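Local coordinates for protein putative amidohydrolase (Unidentified, PDB 3MKV) that probably hydrolyses dipeptides that end in proline, as a zinc-dependent prolidase of the amidohydrolase superfamily, at residues G54-V66 with S359-I372. Residues are numbered along the deposited sequence; the frame is centred on the assembly and turned at random.
Sequences GKTIMPGLIDLHV and SAEVLGMQDKLGRI. With ZN (zinc ion), chain I.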
ATOM      1  N   GLY A  54      65.672   9.612 -19.430  1.00 76.49           N
ATOM      2  CA  GLY A  54      66.058   9.900 -18.052  1.00 75.53           C
ATOM      3  C   GLY A  54      64.958  10.505 -17.200  1.00 76.00           C
ATOM      4  O   GLY A  54      65.236  11.243 -16.254  1.00 79.53           O
ATOM      5  N   LYS A  55      63.707  10.201 -17.530  1.00 73.47           N
ATOM      6  CA  LYS A  55      62.577  10.642 -16.719  1.00 70.37           C
ATOM      7  C   LYS A  55      62.189   9.555 -15.723  1.00 71.12           C
ATOM      8  O   LYS A  55      62.779   8.466 -15.714  1.00 67.16           O
ATOM      9  CB  LYS A  55      61.391  11.024 -17.603  1.00 68.17           C
ATOM     10  CG  LYS A  55      61.356  12.493 -17.957  1.00 73.75           C
ATOM     11  CD  LYS A  55      60.618  12.752 -19.259  1.00 73.36           C
ATOM     12  CE  LYS A  55      61.426  12.258 -20.441  1.00 80.77           C
ATOM     13  NZ  LYS A  55      61.390  13.232 -21.569  1.00 83.60           N
ATOM     14  N   THR A  56      61.196   9.848 -14.888  1.00 71.26           N
ATOM     15  CA  THR A  56      60.829   8.933 -13.810  1.00 69.03           C
ATOM     16  C   THR A  56      59.673   8.004 -14.166  1.00 68.61           C
ATOM     17  O   THR A  56      58.614   8.433 -14.635  1.00 69.76           O
ATOM     18  CB  THR A  56      60.504   9.684 -12.506  1.00 69.10           C
ATOM     19  OG1 THR A  56      61.568  10.600 -12.204  1.00 62.93           O
ATOM     20  CG2 THR A  56      60.341   8.700 -11.361  1.00 63.18           C
ATOM     21  N   ILE A  57      59.897   6.718 -13.951  1.00 62.80           N
ATOM     22  CA  ILE A  57      58.859   5.734 -14.134  1.00 63.78           C
ATOM     23  C   ILE A  57      58.361   5.327 -12.751  1.00 62.74           C
ATOM     24  O   ILE A  57      59.117   4.790 -11.941  1.00 62.62           O
ATOM     25  CB  ILE A  57      59.381   4.515 -14.914  1.00 64.92           C
ATOM     26  CG1 ILE A  57      59.953   4.966 -16.260  1.00 69.37           C
ATOM     27  CG2 ILE A  57      58.272   3.485 -15.128  1.00 67.57           C
ATOM     28  CD1 ILE A  57      60.620   3.862 -17.051  1.00 70.90           C
ATOM     29  N   MET A  58      57.092   5.613 -12.479  1.00 59.83           N
ATOM     30  CA  MET A  58      56.501   5.316 -11.173  1.00 56.38           C
ATOM     31  C   MET A  58      55.159   4.591 -11.314  1.00 58.23           C
ATOM     32  O   MET A  58      54.518   4.650 -12.369  1.00 59.63           O
ATOM     33  CB  MET A  58      56.324   6.605 -10.353  1.00 51.24           C
ATOM     34  CG  MET A  58      55.291   7.563 -10.922  1.00 44.02           C
ATOM     35  SD  MET A  58      54.848   8.888  -9.788  1.00 46.15           S
ATOM     36  CE  MET A  58      54.122   7.910  -8.479  1.00 44.10           C
ATOM     37  N   PRO A  59      54.710   3.932 -10.236  1.00 58.22           N
ATOM     38  CA  PRO A  59      53.440   3.203 -10.296  1.00 56.81           C
ATOM     39  C   PRO A  59      52.252   4.152 -10.445  1.00 53.11           C
ATOM     40  O   PRO A  59      52.342   5.326 -10.074  1.00 49.48           O
ATOM     41  CB  PRO A  59      53.363   2.494  -8.944  1.00 58.35           C
ATOM     42  CG  PRO A  59      54.710   2.679  -8.302  1.00 61.66           C
ATOM     43  CD  PRO A  59      55.333   3.880  -8.903  1.00 54.15           C
ATOM     44  N   GLY A  60      51.153   3.636 -10.989  1.00 53.74           N
ATOM     45  CA  GLY A  60      49.890   4.372 -11.047  1.00 53.35           C
ATOM     46  C   GLY A  60      49.448   4.857  -9.680  1.00 50.15           C
ATOM     47  O   GLY A  60      49.591   4.149  -8.677  1.00 50.91           O
ATOM     48  N   LEU A  61      48.924   6.076  -9.627  1.00 49.68           N
ATOM     49  CA  LEU A  61      48.488   6.638  -8.355  1.00 48.60           C
ATOM     50  C   LEU A  61      47.094   6.113  -8.009  1.00 52.23           C
ATOM     51  O   LEU A  61      46.304   5.797  -8.901  1.00 49.43           O
ATOM     52  CB  LEU A  61      48.455   8.155  -8.422  1.00 46.71           C
ATOM     53  CG  LEU A  61      49.716   8.894  -8.846  1.00 46.39           C
ATOM     54  CD1 LEU A  61      49.324  10.277  -9.340  1.00 51.96           C
ATOM     55  CD2 LEU A  61      50.673   9.005  -7.681  1.00 49.32           C
ATOM     56  N   ILE A  62      46.806   6.037  -6.710  1.00 54.73           N
ATOM     57  CA  ILE A  62      45.529   5.532  -6.205  1.00 48.04           C
ATOM     58  C   ILE A  62      44.854   6.569  -5.303  1.00 49.19           C
ATOM     59  O   ILE A  62      45.459   7.057  -4.357  1.00 51.40           O
ATOM     60  CB  ILE A  62      45.749   4.215  -5.415  1.00 52.83           C
ATOM     61  CG1 ILE A  62      46.553   3.216  -6.264  1.00 41.50           C
ATOM     62  CG2 ILE A  62      44.416   3.623  -4.941  1.00 51.23           C
ATOM     63  CD1 ILE A  62      46.740   1.848  -5.627  1.00 34.94           C
ATOM     64  N   ASP A  63      43.606   6.919  -5.602  1.00 50.56           N
ATOM     65  CA  ASP A  63      42.834   7.786  -4.702  1.00 50.30           C
ATOM     66  C   ASP A  63      41.693   7.018  -4.027  1.00 52.55           C
ATOM     67  O   ASP A  63      40.806   6.464  -4.698  1.00 42.38           O
ATOM     68  CB  ASP A  63      42.306   9.032  -5.420  1.00 45.59           C
ATOM     69  CG  ASP A  63      41.652  10.012  -4.467  1.00 49.33           C
ATOM     70  OD1 ASP A  63      41.167   9.579  -3.400  1.00 48.88           O
ATOM     71  OD2 ASP A  63      41.612  11.221  -4.780  1.00 49.13           O
ATOM     72  N   LEU A  64      41.730   6.996  -2.693  1.00 52.93           N
ATOM     73  CA  LEU A  64      40.873   6.116  -1.900  1.00 49.03           C
ATOM     74  C   LEU A  64      39.537   6.741  -1.539  1.00 47.63           C
ATOM     75  O   LEU A  64      38.707   6.107  -0.886  1.00 50.95           O
ATOM     76  CB  LEU A  64      41.590   5.680  -0.620  1.00 50.33           C
ATOM     77  CG  LEU A  64      42.652   4.588  -0.714  1.00 50.62           C
ATOM     78  CD1 LEU A  64      43.199   4.254   0.685  1.00 31.42           C
ATOM     79  CD2 LEU A  64      42.072   3.344  -1.384  1.00 45.70           C
ATOM     80  N   HIS A  65      39.316   7.978  -1.958  1.00 46.56           N
ATOM     81  CA  HIS A  65      38.071   8.658  -1.611  1.00 46.15           C
ATOM     82  C   HIS A  65      37.646   9.683  -2.654  1.00 46.51           C
ATOM     83  O   HIS A  65      37.947  10.858  -2.546  1.00 53.79           O
ATOM     84  CB  HIS A  65      38.167   9.316  -0.226  1.00 42.19           C
ATOM     85  CG  HIS A  65      36.838   9.645   0.373  1.00 42.39           C
ATOM     86  ND1 HIS A  65      36.417   9.133   1.581  1.00 49.40           N
ATOM     87  CD2 HIS A  65      35.824  10.419  -0.080  1.00 44.44           C
ATOM     88  CE1 HIS A  65      35.202   9.579   1.848  1.00 43.87           C
ATOM     89  NE2 HIS A  65      34.819  10.361   0.854  1.00 37.31           N
ATOM     90  N   VAL A  66      36.929   9.230  -3.666  1.00 50.80           N
ATOM     91  CA  VAL A  66      36.360  10.149  -4.634  1.00 47.84           C
ATOM     92  C   VAL A  66      34.860   9.925  -4.716  1.00 46.15           C
ATOM     93  O   VAL A  66      34.343   8.900  -4.272  1.00 45.25           O
ATOM     94  CB  VAL A  66      36.997   9.978  -6.059  1.00 47.67           C
ATOM     95  CG1 VAL A  66      38.496  10.187  -6.004  1.00 40.09           C
ATOM     96  CG2 VAL A  66      36.691   8.608  -6.626  1.00 42.18           C
ATOM     97  N   SER A 359      47.679   2.655  -0.088  1.00 53.90           N
ATOM     98  CA  SER A 359      46.360   2.578  -0.701  1.00 53.13           C
ATOM     99  C   SER A 359      46.082   1.198  -1.295  1.00 51.79           C
ATOM    100  O   SER A 359      44.981   0.676  -1.164  1.00 49.32           O
ATOM    101  CB  SER A 359      46.210   3.659  -1.766  1.00 54.27           C
ATOM    102  OG  SER A 359      46.066   4.924  -1.161  1.00 49.29           O
ATOM    103  N   ALA A 360      47.082   0.608  -1.943  1.00 53.52           N
ATOM    104  CA  ALA A 360      46.939  -0.729  -2.510  1.00 56.03           C
ATOM    105  C   ALA A 360      46.618  -1.741  -1.411  1.00 59.53           C
ATOM    106  O   ALA A 360      45.886  -2.713  -1.616  1.00 56.48           O
ATOM    107  CB  ALA A 360      48.203  -1.124  -3.239  1.00 58.45           C
ATOM    108  N   GLU A 361      47.176  -1.499  -0.233  1.00 60.89           N
ATOM    109  CA  GLU A 361      46.961  -2.373   0.897  1.00 63.27           C
ATOM    110  C   GLU A 361      45.493  -2.274   1.306  1.00 59.55           C
ATOM    111  O   GLU A 361      44.818  -3.286   1.515  1.00 56.63           O
ATOM    112  CB  GLU A 361      47.874  -1.955   2.047  1.00 61.47           C
ATOM    113  CG  GLU A 361      48.524  -3.116   2.783  1.00 73.38           C
ATOM    114  CD  GLU A 361      49.300  -2.669   4.024  1.00 77.63           C
ATOM    115  OE1 GLU A 361      49.836  -1.532   4.022  1.00 75.71           O
ATOM    116  OE2 GLU A 361      49.369  -3.459   4.998  1.00 85.25           O
ATOM    117  N   VAL A 362      45.005  -1.042   1.411  1.00 51.80           N
ATOM    118  CA  VAL A 362      43.602  -0.792   1.710  1.00 49.10           C
ATOM    119  C   VAL A 362      42.644  -1.548   0.782  1.00 51.88           C
ATOM    120  O   VAL A 362      41.541  -1.915   1.188  1.00 54.08           O
ATOM    121  CB  VAL A 362      43.272   0.707   1.633  1.00 49.08           C
ATOM    122  CG1 VAL A 362      41.764   0.924   1.739  1.00 48.55           C
ATOM    123  CG2 VAL A 362      44.022   1.473   2.719  1.00 46.47           C
ATOM    124  N   LEU A 363      43.071  -1.777  -0.456  1.00 48.08           N
ATOM    125  CA  LEU A 363      42.214  -2.379  -1.472  1.00 47.36           C
ATOM    126  C   LEU A 363      42.386  -3.883  -1.549  1.00 48.86           C
ATOM    127  O   LEU A 363      41.726  -4.545  -2.354  1.00 51.30           O
ATOM    128  CB  LEU A 363      42.524  -1.786  -2.856  1.00 44.56           C
ATOM    129  CG  LEU A 363      42.386  -0.276  -3.056  1.00 39.75           C
ATOM    130  CD1 LEU A 363      42.956   0.137  -4.399  1.00 47.86           C
ATOM    131  CD2 LEU A 363      40.938   0.152  -2.960  1.00 37.31           C
ATOM    132  N   GLY A 364      43.279  -4.420  -0.724  1.00 48.46           N
ATOM    133  CA  GLY A 364      43.584  -5.847  -0.743  1.00 45.14           C
ATOM    134  C   GLY A 364      44.330  -6.210  -2.012  1.00 52.57           C
ATOM    135  O   GLY A 364      44.178  -7.313  -2.546  1.00 51.57           O
ATOM    136  N   MET A 365      45.133  -5.265  -2.498  1.00 52.87           N
ATOM    137  CA  MET A 365      45.843  -5.426  -3.760  1.00 51.91           C
ATOM    138  C   MET A 365      47.361  -5.298  -3.602  1.00 54.35           C
ATOM    139  O   MET A 365      48.049  -4.869  -4.531  1.00 55.29           O
ATOM    140  CB  MET A 365      45.319  -4.438  -4.819  1.00 49.67           C
ATOM    141  CG  MET A 365      43.866  -4.672  -5.257  1.00 42.82           C
ATOM    142  SD  MET A 365      43.637  -6.126  -6.327  1.00 45.93           S
ATOM    143  CE  MET A 365      42.002  -6.638  -5.854  1.00 51.92           C
ATOM    144  N   GLN A 366      47.888  -5.683  -2.440  1.00 57.37           N
ATOM    145  CA  GLN A 366      49.334  -5.651  -2.246  1.00 63.17           C
ATOM    146  C   GLN A 366      50.009  -6.514  -3.307  1.00 64.85           C
ATOM    147  O   GLN A 366      49.657  -7.687  -3.481  1.00 58.44           O
ATOM    148  CB  GLN A 366      49.744  -6.101  -0.841  1.00 66.03           C
ATOM    149  CG  GLN A 366      48.901  -7.233  -0.255  1.00 80.55           C
ATOM    150  CD  GLN A 366      47.724  -6.726   0.576  1.00 86.38           C
ATOM    151  OE1 GLN A 366      46.565  -7.070   0.317  1.00 81.31           O
ATOM    152  NE2 GLN A 366      48.020  -5.903   1.580  1.00 90.26           N
ATOM    153  N   ASP A 367      50.958  -5.913  -4.026  1.00 64.17           N
ATOM    154  CA  ASP A 367      51.723  -6.605  -5.065  1.00 68.48           C
ATOM    155  C   ASP A 367      50.972  -6.688  -6.381  1.00 66.17           C
ATOM    156  O   ASP A 367      51.532  -7.112  -7.395  1.00 60.67           O
ATOM    157  CB  ASP A 367      52.120  -8.009  -4.607  1.00 70.90           C
ATOM    158  CG  ASP A 367      53.222  -7.987  -3.585  1.00 66.21           C
ATOM    159  OD1 ASP A 367      52.923  -8.161  -2.384  1.00 70.94           O
ATOM    160  OD2 ASP A 367      54.385  -7.773  -3.984  1.00 73.08           O
ATOM    161  N   LYS A 368      49.699  -6.302  -6.344  1.00 64.70           N
ATOM    162  CA  LYS A 368      48.870  -6.251  -7.541  1.00 60.74           C
ATOM    163  C   LYS A 368      48.735  -4.822  -8.082  1.00 55.61           C
ATOM    164  O   LYS A 368      48.525  -4.629  -9.277  1.00 52.17           O
ATOM    165  CB  LYS A 368      47.494  -6.845  -7.255  1.00 63.54           C
ATOM    166  CG  LYS A 368      47.371  -8.327  -7.559  1.00 69.62           C
ATOM    167  CD  LYS A 368      46.088  -8.890  -6.940  1.00 75.94           C
ATOM    168  CE  LYS A 368      45.330  -9.806  -7.907  1.00 81.85           C
ATOM    169  NZ  LYS A 368      44.498  -9.041  -8.897  1.00 79.00           N
ATOM    170  N   LEU A 369      48.846  -3.832  -7.199  1.00 51.03           N
ATOM    171  CA  LEU A 369      48.848  -2.427  -7.598  1.00 50.63           C
ATOM    172  C   LEU A 369      49.814  -1.629  -6.704  1.00 53.09           C
ATOM    173  O   LEU A 369      50.328  -2.156  -5.717  1.00 51.66           O
ATOM    174  CB  LEU A 369      47.435  -1.825  -7.506  1.00 52.85           C
ATOM    175  CG  LEU A 369      46.250  -2.425  -8.285  1.00 56.41           C
ATOM    176  CD1 LEU A 369      44.939  -1.786  -7.836  1.00 47.16           C
ATOM    177  CD2 LEU A 369      46.405  -2.298  -9.793  1.00 50.92           C
ATOM    178  N   GLY A 370      50.054  -0.365  -7.057  1.00 48.19           N
ATOM    179  CA  GLY A 370      50.894   0.530  -6.272  1.00 54.08           C
ATOM    180  C   GLY A 370      52.385   0.231  -6.283  1.00 60.93           C
ATOM    181  O   GLY A 370      53.167   0.936  -5.640  1.00 63.65           O
ATOM    182  N   ARG A 371      52.780  -0.814  -7.006  1.00 64.03           N
ATOM    183  CA  ARG A 371      54.180  -1.225  -7.097  1.00 63.49           C
ATOM    184  C   ARG A 371      54.464  -1.826  -8.472  1.00 62.25           C
ATOM    185  O   ARG A 371      53.741  -2.712  -8.935  1.00 55.27           O
ATOM    186  CB  ARG A 371      54.496  -2.274  -6.025  1.00 64.13           C
ATOM    187  CG  ARG A 371      54.810  -1.722  -4.642  1.00 80.74           C
ATOM    188  CD  ARG A 371      56.310  -1.721  -4.339  1.00 91.10           C
ATOM    189  NE  ARG A 371      56.934  -3.009  -4.645  1.00 98.31           N
ATOM    190  CZ  ARG A 371      58.061  -3.458  -4.092  1.00 97.82           C
ATOM    191  NH1 ARG A 371      58.698  -2.735  -3.180  1.00 97.90           N
ATOM    192  NH2 ARG A 371      58.547  -4.640  -4.448  1.00 95.08           N
ATOM    193  N   ILE A 372      55.526  -1.357  -9.118  1.00 60.14           N
ATOM    194  CA  ILE A 372      55.947  -1.944 -10.389  1.00 64.49           C
ATOM    195  C   ILE A 372      56.764  -3.222 -10.162  1.00 64.83           C
ATOM    196  O   ILE A 372      57.991  -3.176 -10.070  1.00 64.51           O
ATOM    197  CB  ILE A 372      56.750  -0.940 -11.237  1.00 65.24           C
ATOM    198  CG1 ILE A 372      55.846   0.200 -11.707  1.00 58.85           C
ATOM    199  CG2 ILE A 372      57.379  -1.631 -12.429  1.00 65.12           C
ATOM    200  CD1 ILE A 372      56.605   1.449 -12.078  1.00 63.62           C
TER
HETATM  201 ZN    ZN I 425      33.196  11.585   0.588  1.00 59.68          ZN
HETATM  202  O   HOH W   1      49.206   1.675  -9.121  1.00 62.53           O
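Ile62 meets Ser359 and Leu363 through CG2, as chi1 of -52° sets CG1 anti to the carbonyl carbon and CG2 anti to the backbone N; with chi2 extended at -176°, the other branch carries CD1 to Ala360 and the loop at Leu369 and Gly370. The two branches thus work separately: Ile62 CG2 lies 3.6 Å from Ser359 CB and faces Leu363 CD1 tip to tip, whereas Ile62 CD1 is 4.1 Å from Ala360 CB. Leu64 adds a second apolar grip, its CD1 meeting Val362 CG2 end-on at 3.5 Å, while its CD2 slides past Leu363 CD2 in the opposite sense. Ser359 OG rests against Leu64 CG in a van der Waals touch; its hydrogen bond goes to Ser354 O, five residues earlier in helix 348-362. Beyond that helix, which closes in a Schellman motif at Gly364, the chain returns to the strand at Pro59, whose CG lies 3.5 Å from Gly370 O. Ile372 CD1 comes in crosswise over the Met58-Pro59 peptide, 3.6 Å from Pro59 N. The polar link is a water that donates to Gly60 O and accepts from Gly370 N at 3.0 Å. On the far side of the strand, Asp63 OD1 accepts from His65 N at 2.8 Å, with an N-H...O angle of 170°, an Asx turn that closes on the ligand His65 itself, whose NE2 binds zinc together with His67, Asp326 and the carboxylated Lys193. A final barrel helix packed on the first strand, which the His-X-His metal motif directly follows, is characteristic of the amidohydrolase TIM barrel.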